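Local coordinates for conserved hypothetical protein (Enterococcus faecalis, PDB 1Z6M), which is of unknown function but has a thioredoxin-like fold and a CxxC pattern at a helix start, consistent with a role in thiol-disulfide chemistry, at residues Leu68-Lys73 / Val81-Ile86; Glu33-Arg38 / Lys100-Gln105. One frame throughout, in Å; residues are numbered along the deposited sequence.

Contact 1. Residues Leu68-Lys73 / Val81-Ile86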
ATOM      1  N   LEU A  68       3.951   0.180   2.917  1.00  9.90           N
ATOM      2  CA  LEU A  68       4.342  -1.098   2.313  1.00  9.82           C
ATOM      3  C   LEU A  68       4.741  -2.048   3.428  1.00 10.25           C
ATOM      4  O   LEU A  68       5.785  -1.885   4.065  1.00 10.91           O
ATOM      5  CB  LEU A  68       5.449  -0.892   1.277  1.00 10.60           C
ATOM      6  CG  LEU A  68       5.044   0.037   0.123  1.00 10.61           C
ATOM      7  CD1 LEU A  68       6.199   0.165  -0.848  1.00 12.21           C
ATOM      8  CD2 LEU A  68       3.800  -0.433  -0.607  1.00 12.05           C
ATOM      9  N   PHE A  69       3.847  -3.003   3.678  1.00  9.97           N
ATOM     10  CA  PHE A  69       3.897  -3.889   4.837  1.00 10.28           C
ATOM     11  C   PHE A  69       4.598  -5.181   4.412  1.00 10.85           C
ATOM     12  O   PHE A  69       4.017  -6.014   3.687  1.00 10.71           O
ATOM     13  CB  PHE A  69       2.435  -4.140   5.250  1.00 10.70           C
ATOM     14  CG  PHE A  69       2.217  -4.826   6.588  1.00 10.56           C
ATOM     15  CD1 PHE A  69       3.258  -5.280   7.395  1.00 11.67           C
ATOM     16  CD2 PHE A  69       0.906  -5.052   7.009  1.00 11.45           C
ATOM     17  CE1 PHE A  69       2.973  -5.930   8.612  1.00 12.29           C
ATOM     18  CE2 PHE A  69       0.630  -5.688   8.203  1.00 12.05           C
ATOM     19  CZ  PHE A  69       1.665  -6.137   9.006  1.00 12.32           C
ATOM     20  N   ASP A  70       5.861  -5.341   4.831  1.00 11.30           N
ATOM     21  CA  ASP A  70       6.559  -6.628   4.595  1.00 11.56           C
ATOM     22  C   ASP A  70       5.922  -7.696   5.472  1.00 12.68           C
ATOM     23  O   ASP A  70       5.734  -7.484   6.678  1.00 13.77           O
ATOM     24  CB  ASP A  70       8.080  -6.618   4.853  1.00 14.49           C
ATOM     25  CG  ASP A  70       8.847  -5.622   3.977  1.00 11.42           C
ATOM     26  OD1 ASP A  70       8.251  -4.862   3.155  1.00 11.80           O
ATOM     27  OD2 ASP A  70      10.102  -5.637   4.093  1.00 12.97           O
ATOM     28  N   LYS A  71       5.616  -8.848   4.879  1.00 13.69           N
ATOM     29  CA  LYS A  71       4.829  -9.870   5.556  1.00 14.69           C
ATOM     30  C   LYS A  71       5.579 -11.182   5.602  1.00 15.21           C
ATOM     31  O   LYS A  71       6.500 -11.401   4.822  1.00 15.25           O
ATOM     32  CB  LYS A  71       3.494 -10.075   4.832  1.00 14.96           C
ATOM     33  CG  LYS A  71       2.537  -8.894   4.880  1.00 17.14           C
ATOM     34  CD  LYS A  71       1.986  -8.628   6.277  1.00 19.05           C
ATOM     35  CE  LYS A  71       1.027  -9.697   6.749  1.00 20.74           C
ATOM     36  NZ  LYS A  71       0.899  -9.630   8.223  1.00 21.53           N
ATOM     37  N   GLU A  72       5.141 -12.070   6.494  1.00 15.86           N
ATOM     38  CA  GLU A  72       5.809 -13.341   6.769  1.00 17.26           C
ATOM     39  C   GLU A  72       5.420 -14.465   5.815  1.00 17.27           C
ATOM     40  O   GLU A  72       6.225 -15.374   5.550  1.00 17.74           O
ATOM     41  CB  GLU A  72       5.520 -13.779   8.211  1.00 16.76           C
ATOM     42  CG  GLU A  72       6.126 -12.856   9.258  1.00 20.35           C
ATOM     43  CD  GLU A  72       7.640 -12.959   9.320  1.00 22.13           C
ATOM     44  OE1 GLU A  72       8.149 -13.984   9.813  1.00 25.80           O
ATOM     45  OE2 GLU A  72       8.323 -12.013   8.885  1.00 25.16           O
ATOM     46  N   LYS A  73       4.177 -14.440   5.339  1.00 17.88           N
ATOM     47  CA  LYS A  73       3.657 -15.517   4.494  1.00 18.41           C
ATOM     48  C   LYS A  73       4.578 -15.719   3.297  1.00 17.80           C
ATOM     49  O   LYS A  73       5.008 -14.750   2.668  1.00 17.65           O
ATOM     50  CB  LYS A  73       2.226 -15.208   4.035  1.00 19.49           C
ATOM     51  CG  LYS A  73       1.645 -16.256   3.106  1.00 21.81           C
ATOM     52  CD  LYS A  73       0.184 -16.005   2.816  1.00 26.15           C
ATOM     53  CE  LYS A  73      -0.162 -16.283   1.365  1.00 28.59           C
ATOM     54  NZ  LYS A  73      -0.065 -17.726   0.997  1.00 30.26           N
ATOM     55  N   VAL A  81      10.506  -8.079  -1.162  1.00 11.64           N
ATOM     56  CA  VAL A  81      11.667  -7.740  -1.965  1.00 11.88           C
ATOM     57  C   VAL A  81      11.348  -6.503  -2.804  1.00 11.97           C
ATOM     58  O   VAL A  81      12.114  -5.539  -2.812  1.00 12.03           O
ATOM     59  CB  VAL A  81      12.089  -8.900  -2.895  1.00 12.35           C
ATOM     60  CG1 VAL A  81      13.258  -8.471  -3.784  1.00 13.32           C
ATOM     61  CG2 VAL A  81      12.456 -10.148  -2.086  1.00 13.18           C
HETATM   62  N   MSE A  82      10.206  -6.519  -3.493  1.00 11.12           N
HETATM   63  CA  MSE A  82       9.802  -5.390  -4.321  1.00 11.50           C
HETATM   64  C   MSE A  82       9.659  -4.085  -3.549  1.00 11.61           C
HETATM   65  O   MSE A  82      10.005  -3.020  -4.063  1.00 11.88           O
HETATM   66  CB  MSE A  82       8.507  -5.719  -5.065  1.00 11.31           C
HETATM   67  CG  MSE A  82       8.712  -6.597  -6.289  1.00 11.46           C
HETATM   68 SE   MSE A  82       9.521  -5.687  -7.689  1.00  9.36          SE
HETATM   69  CE  MSE A  82       9.787  -7.063  -8.858  1.00 13.63           C
ATOM     70  N   HIS A  83       9.168  -4.169  -2.312  1.00 11.11           N
ATOM     71  CA  HIS A  83       9.018  -2.986  -1.471  1.00 11.25           C
ATOM     72  C   HIS A  83      10.328  -2.244  -1.276  1.00 11.69           C
ATOM     73  O   HIS A  83      10.329  -1.045  -0.999  1.00 12.63           O
ATOM     74  CB  HIS A  83       8.497  -3.374  -0.099  1.00 10.90           C
ATOM     75  CG  HIS A  83       7.089  -3.872  -0.103  1.00 10.48           C
ATOM     76  ND1 HIS A  83       6.517  -4.455   1.002  1.00  9.92           N
ATOM     77  CD2 HIS A  83       6.135  -3.857  -1.063  1.00  9.36           C
ATOM     78  CE1 HIS A  83       5.264  -4.772   0.727  1.00 10.20           C
ATOM     79  NE2 HIS A  83       5.009  -4.428  -0.523  1.00 10.57           N
ATOM     80  N   HIS A  84      11.443  -2.955  -1.406  1.00 12.22           N
ATOM     81  CA  HIS A  84      12.746  -2.363  -1.131  1.00 13.24           C
ATOM     82  C   HIS A  84      13.356  -1.674  -2.346  1.00 13.56           C
ATOM     83  O   HIS A  84      14.468  -1.152  -2.254  1.00 14.40           O
ATOM     84  CB  HIS A  84      13.685  -3.420  -0.541  1.00 13.32           C
ATOM     85  CG  HIS A  84      13.085  -4.151   0.615  1.00 13.38           C
ATOM     86  ND1 HIS A  84      13.427  -5.446   0.934  1.00 13.57           N
ATOM     87  CD2 HIS A  84      12.128  -3.785   1.503  1.00 13.28           C
ATOM     88  CE1 HIS A  84      12.720  -5.839   1.980  1.00 14.08           C
ATOM     89  NE2 HIS A  84      11.918  -4.852   2.339  1.00 13.85           N
ATOM     90  N   TYR A  85      12.615  -1.665  -3.462  1.00 14.27           N
ATOM     91  CA  TYR A  85      13.012  -0.991  -4.698  1.00 14.85           C
ATOM     92  C   TYR A  85      12.217   0.298  -4.919  1.00 15.43           C
ATOM     93  O   TYR A  85      12.257   0.890  -5.999  1.00 17.21           O
ATOM     94  CB  TYR A  85      12.881  -1.945  -5.908  1.00 14.52           C
ATOM     95  CG  TYR A  85      13.953  -3.004  -5.917  1.00 14.87           C
ATOM     96  CD1 TYR A  85      13.847  -4.155  -5.137  1.00 14.81           C
ATOM     97  CD2 TYR A  85      15.098  -2.840  -6.694  1.00 14.36           C
ATOM     98  CE1 TYR A  85      14.851  -5.119  -5.126  1.00 15.53           C
ATOM     99  CE2 TYR A  85      16.104  -3.790  -6.691  1.00 14.82           C
ATOM    100  CZ  TYR A  85      15.977  -4.927  -5.902  1.00 14.64           C
ATOM    101  OH  TYR A  85      16.976  -5.876  -5.891  1.00 16.52           O
ATOM    102  N   ILE A  86      11.500   0.725  -3.881  1.00 15.56           N
ATOM    103  CA  ILE A  86      10.670   1.909  -3.941  1.00 15.69           C
ATOM    104  C   ILE A  86      11.483   3.134  -3.568  1.00 16.79           C
ATOM    105  O   ILE A  86      12.112   3.183  -2.505  1.00 17.18           O
ATOM    106  CB  ILE A  86       9.405   1.740  -3.051  1.00 15.84           C
ATOM    107  CG1 ILE A  86       8.454   0.720  -3.697  1.00 16.01           C
ATOM    108  CG2 ILE A  86       8.714   3.082  -2.789  1.00 17.02           C
ATOM    109  CD1 ILE A  86       7.770   1.192  -4.981  1.00 15.92           C
TER
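Asp70 and His83 each carry CG anti to the carbonyl carbon, chi1 of -60° and -68° setting it beside the residue's own backbone N; across the contact, OD1 of the carboxylate meets ND1 of the imidazole. The result is a His-carboxylate pair in a thioredoxin-like fold, where the chain leaves the sheet at the end of strand 62-68 and enters the helical part. Asp70 uses both oxygens, one for each of two consecutive histidines. His83 ND1 donates to Asp70 OD1 over 2.8 Å, a nearly straight bond with an N-H...O angle of 163°. The two side chains run past each other in opposite senses, yet OD1 stays almost in the imidazole plane. On the other oxygen, His84 NE2 donates a hydrogen bond to Asp70 OD2 at 2.6 Å; here the groups meet tip to tip, and the nitrogen comes in on the syn side of the carboxylate. Two imidazole N-H groups thus fix the rotation of the carboxylate, and Val135 of helix 132-145 packs against both Asp70 and His84.

The His83 ring is held on other sides too. Leu68 lays its CB over the middle of one face, 3.7 Å from the ring centroid and close to the normal, a CH-pi contact. At the ring edge, Phe69 O lies in plane, 3.4 Å from His83 CE1, and that same carbonyl accepts a hydrogen bond from Asn36 ND2. The far nitrogen, His83 NE2, is hydrogen-bonded to Val37 N, so the imidazole spans from the loop after the strand to the backbone just ahead of the CxxC pattern. Beyond the ring, Leu68 crosses Ile86 at about a right angle, its CD1 methyl 3.7 Å from Ile86 CG1.

Contact 2. Residues Glu33-Arg38 / Lys100-Gln105; sequences EFINVR and KMFATQ
Val37 O takes the one direct hydrogen bond between these segments, from Gln105 NE2 at 2.8 Å, with an N-H...O angle of 159°. The donor stands well above the plane of the carbonyl, although the oxygen itself lies close to the plane of the Gln105 amide. Gln105 gets there with CG anti to its backbone N (chi1 -170°) and an extended chain beyond, which carries the amide across to the loop after strand 29-35. A second, weak bond runs from NE2 to Cys39 O. Phe102 approaches the same Val37 O obliquely, with CE2 3.5 Å away.

Arg38 and Gln105 cross at about a right angle, and NH1 of the arginine lies 3.7 Å from Gln105 CG. A water in the guanidinium plane accepts from Arg38 NH1 at 2.9 Å and lies 2.7 Å from Gln105 OE1, to which it may donate, while Arg38 NE is tied to Gly109 O. The bend of the loop is stabilised locally by an Asx turn, in which Asn36 OD1 accepts from Arg38 N at 3.0 Å.

The apolar part centres on the Phe102 ring. Ile35 brings its CD1 methyl to the ring edge, 4.2 Å from Phe102 CZ, and Val37 CB sits above one face, offset toward the rim. The Phe46 ring from helix 40-58 also meets Phe102. Met101, a selenomethionine, has its SE 4.1 Å from Val37 CG2, a contact less certain because Val37 has a second conformer. Helix 91-103 and the start of helix 105-108 thus pack on the turn that leads from a central strand into helix 40-58, at whose start Cys39 and Cys42 lie, a place consistent with the CxxC site of thioredoxin-like proteins.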
ATOM      1  N   GLU A  33      -3.095   3.313   3.697  1.00 10.65           N
ATOM      2  CA  GLU A  33      -3.214   2.052   2.964  1.00 10.66           C
ATOM      3  C   GLU A  33      -2.084   1.116   3.341  1.00  9.84           C
ATOM      4  O   GLU A  33      -0.932   1.335   2.942  1.00 10.98           O
ATOM      5  CB  GLU A  33      -3.182   2.299   1.443  1.00 11.11           C
ATOM      6  CG  GLU A  33      -4.173   3.358   1.013  1.00 11.34           C
ATOM      7  CD  GLU A  33      -4.119   3.737  -0.449  1.00 12.10           C
ATOM      8  OE1 GLU A  33      -3.878   2.876  -1.337  1.00 13.03           O
ATOM      9  OE2 GLU A  33      -4.364   4.926  -0.709  1.00 15.07           O
ATOM     10  N   PHE A  34      -2.407   0.060   4.080  1.00  9.74           N
ATOM     11  CA  PHE A  34      -1.445  -1.005   4.364  1.00  9.51           C
ATOM     12  C   PHE A  34      -1.581  -2.047   3.267  1.00  9.80           C
ATOM     13  O   PHE A  34      -2.636  -2.666   3.110  1.00  9.98           O
ATOM     14  CB  PHE A  34      -1.724  -1.655   5.728  1.00  9.95           C
ATOM     15  CG  PHE A  34      -1.355  -0.798   6.906  1.00 10.74           C
ATOM     16  CD1 PHE A  34      -2.240   0.170   7.392  1.00 11.81           C
ATOM     17  CD2 PHE A  34      -0.115  -0.947   7.531  1.00 11.03           C
ATOM     18  CE1 PHE A  34      -1.906   0.956   8.495  1.00 12.64           C
ATOM     19  CE2 PHE A  34       0.228  -0.164   8.617  1.00 11.56           C
ATOM     20  CZ  PHE A  34      -0.658   0.788   9.098  1.00 12.14           C
ATOM     21  N   ILE A  35      -0.518  -2.220   2.492  1.00 10.01           N
ATOM     22  CA  ILE A  35      -0.560  -3.117   1.352  1.00 10.79           C
ATOM     23  C   ILE A  35       0.743  -3.908   1.242  1.00 10.52           C
ATOM     24  O   ILE A  35       1.785  -3.527   1.792  1.00 10.45           O
ATOM     25  CB  ILE A  35      -0.821  -2.384   0.002  1.00 12.07           C
ATOM     26  CG1 ILE A  35       0.298  -1.404  -0.308  1.00 12.38           C
ATOM     27  CG2 ILE A  35      -2.217  -1.703  -0.033  1.00 12.95           C
ATOM     28  CD1 ILE A  35       0.262  -0.917  -1.759  1.00 14.39           C
ATOM     29  N   ASN A  36       0.675  -5.019   0.522  1.00  9.19           N
ATOM     30  CA  ASN A  36       1.874  -5.725   0.097  1.00  9.61           C
ATOM     31  C   ASN A  36       1.727  -5.918  -1.408  1.00  9.53           C
ATOM     32  O   ASN A  36       0.682  -6.366  -1.885  1.00 10.32           O
ATOM     33  CB  ASN A  36       2.015  -7.060   0.845  1.00 10.04           C
ATOM     34  CG  ASN A  36       3.252  -7.839   0.431  1.00 10.25           C
ATOM     35  OD1 ASN A  36       3.360  -8.271  -0.710  1.00 10.34           O
ATOM     36  ND2 ASN A  36       4.188  -8.028   1.366  1.00  9.96           N
ATOM     37  N   VAL A  37       2.750  -5.546  -2.164  1.00  9.67           N
ATOM     38  CA  VAL A  37       2.615  -5.484  -3.622  0.50  9.63           C
ATOM     39  C   VAL A  37       2.522  -6.828  -4.312  1.00  9.84           C
ATOM     40  O   VAL A  37       2.209  -6.879  -5.496  1.00 10.29           O
ATOM     41  CB  VAL A  37       3.691  -4.615  -4.330  0.50 10.07           C
ATOM     42  CG1 VAL A  37       3.587  -3.173  -3.899  0.50 11.11           C
ATOM     43  CG2 VAL A  37       5.106  -5.197  -4.160  0.50  6.81           C
ATOM     44  N   ARG A  38       2.771  -7.922  -3.589  1.00  9.99           N
ATOM     45  CA  ARG A  38       2.534  -9.253  -4.179  1.00 10.11           C
ATOM     46  C   ARG A  38       1.104  -9.738  -3.971  1.00  9.72           C
ATOM     47  O   ARG A  38       0.668 -10.706  -4.578  1.00 10.41           O
ATOM     48  CB  ARG A  38       3.518 -10.300  -3.649  1.00 10.80           C
ATOM     49  CG  ARG A  38       3.678 -11.513  -4.591  1.00 13.89           C
ATOM     50  CD  ARG A  38       2.903 -12.727  -4.135  1.00 15.24           C
ATOM     51  NE  ARG A  38       2.911 -13.790  -5.145  1.00 14.18           N
ATOM     52  CZ  ARG A  38       2.051 -13.866  -6.157  1.00 15.05           C
ATOM     53  NH1 ARG A  38       1.108 -12.951  -6.311  1.00 14.71           N
ATOM     54  NH2 ARG A  38       2.133 -14.864  -7.025  1.00 15.97           N
ATOM     55  N   LYS A 100       3.392  -0.565 -11.984  1.00 12.07           N
ATOM     56  CA  LYS A 100       4.069  -1.548 -12.822  0.50 12.63           C
ATOM     57  C   LYS A 100       4.261  -2.875 -12.090  1.00 12.27           C
ATOM     58  O   LYS A 100       4.092  -3.941 -12.691  1.00 12.20           O
ATOM     59  CB  LYS A 100       5.403  -1.012 -13.340  0.50 13.67           C
ATOM     60  CG  LYS A 100       5.292  -0.158 -14.590  0.50 15.73           C
ATOM     61  CD  LYS A 100       6.670   0.103 -15.178  0.50 18.15           C
ATOM     62  CE  LYS A 100       6.677   1.313 -16.094  0.50 20.08           C
ATOM     63  NZ  LYS A 100       6.851   2.586 -15.330  0.50 21.37           N
HETATM   64  N   MSE A 101       4.613  -2.803 -10.807  1.00 11.75           N
HETATM   65  CA  MSE A 101       4.736  -4.009  -9.979  1.00 11.11           C
HETATM   66  C   MSE A 101       3.421  -4.797  -9.950  1.00 11.06           C
HETATM   67  O   MSE A 101       3.409  -6.015 -10.133  1.00 11.55           O
HETATM   68  CB  MSE A 101       5.173  -3.652  -8.546  1.00 11.13           C
HETATM   69  CG  MSE A 101       6.587  -3.107  -8.407  1.00 11.23           C
HETATM   70 SE   MSE A 101       6.885  -2.465  -6.690  1.00  8.32          SE
HETATM   71  CE  MSE A 101       8.592  -1.867  -6.918  1.00 13.30           C
ATOM     72  N   PHE A 102       2.306  -4.100  -9.745  1.00 10.96           N
ATOM     73  CA  PHE A 102       1.018  -4.773  -9.740  1.00 11.28           C
ATOM     74  C   PHE A 102       0.670  -5.351 -11.115  1.00 11.63           C
ATOM     75  O   PHE A 102       0.149  -6.469 -11.208  1.00 11.97           O
ATOM     76  CB  PHE A 102      -0.083  -3.820  -9.269  1.00 11.46           C
ATOM     77  CG  PHE A 102      -0.191  -3.696  -7.757  1.00 10.41           C
ATOM     78  CD1 PHE A 102      -0.130  -2.454  -7.142  1.00 11.19           C
ATOM     79  CD2 PHE A 102      -0.367  -4.818  -6.960  1.00 11.21           C
ATOM     80  CE1 PHE A 102      -0.244  -2.323  -5.762  1.00 10.57           C
ATOM     81  CE2 PHE A 102      -0.488  -4.705  -5.578  1.00 10.89           C
ATOM     82  CZ  PHE A 102      -0.431  -3.451  -4.985  1.00 10.88           C
ATOM     83  N   ALA A 103       0.955  -4.603 -12.177  1.00 11.62           N
ATOM     84  CA  ALA A 103       0.637  -5.092 -13.514  1.00 11.92           C
ATOM     85  C   ALA A 103       1.427  -6.351 -13.885  1.00 11.77           C
ATOM     86  O   ALA A 103       0.977  -7.144 -14.708  1.00 12.90           O
ATOM     87  CB  ALA A 103       0.885  -4.015 -14.543  1.00 12.26           C
ATOM     88  N   THR A 104       2.604  -6.518 -13.285  1.00 11.86           N
ATOM     89  CA  THR A 104       3.474  -7.660 -13.549  1.00 12.02           C
ATOM     90  C   THR A 104       3.481  -8.704 -12.425  1.00 12.02           C
ATOM     91  O   THR A 104       4.311  -9.614 -12.421  1.00 12.07           O
ATOM     92  CB  THR A 104       4.925  -7.192 -13.808  1.00 11.57           C
ATOM     93  OG1 THR A 104       5.417  -6.455 -12.671  1.00 11.57           O
ATOM     94  CG2 THR A 104       5.004  -6.325 -15.093  1.00 11.78           C
ATOM     95  N   GLN A 105       2.520  -8.605 -11.505  1.00 11.85           N
ATOM     96  CA  GLN A 105       2.520  -9.396 -10.273  1.00 11.79           C
ATOM     97  C   GLN A 105       2.657 -10.900 -10.492  1.00 12.17           C
ATOM     98  O   GLN A 105       3.345 -11.583  -9.732  1.00 12.31           O
ATOM     99  CB  GLN A 105       1.257  -9.091  -9.454  1.00 11.16           C
ATOM    100  CG  GLN A 105       1.267  -9.662  -8.045  1.00 11.16           C
ATOM    101  CD  GLN A 105      -0.015  -9.353  -7.334  1.00 10.20           C
ATOM    102  OE1 GLN A 105      -1.028 -10.025  -7.539  1.00 12.12           O
ATOM    103  NE2 GLN A 105       0.000  -8.295  -6.527  1.00 10.21           N
TER
HETATM  104  O   HOH W   1      -0.957 -12.545  -8.378  1.00 14.47           O

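From the N terminus the chain first reaches residues 33-38, at the end of strand 29-35, then passes through helix 40-58 and strand 62-68 before coming to residues 68-73. Contact 1 closes a short loop there, with seven residues leading to 81-86 at the end of helix 77-83. Only at the end of helix 91-103 does the chain, at residues 100-105, return to 33-38, so contact 1 is nested inside the long loop closed by contact 2. The two touch directly: Phe69 N lies 2.8 Å from Ile35 O, a probable hydrogen bond, and Met82 O packs on Met101 CE. Together they join two neighbouring strand ends to two successive helices beside the CxxC pattern.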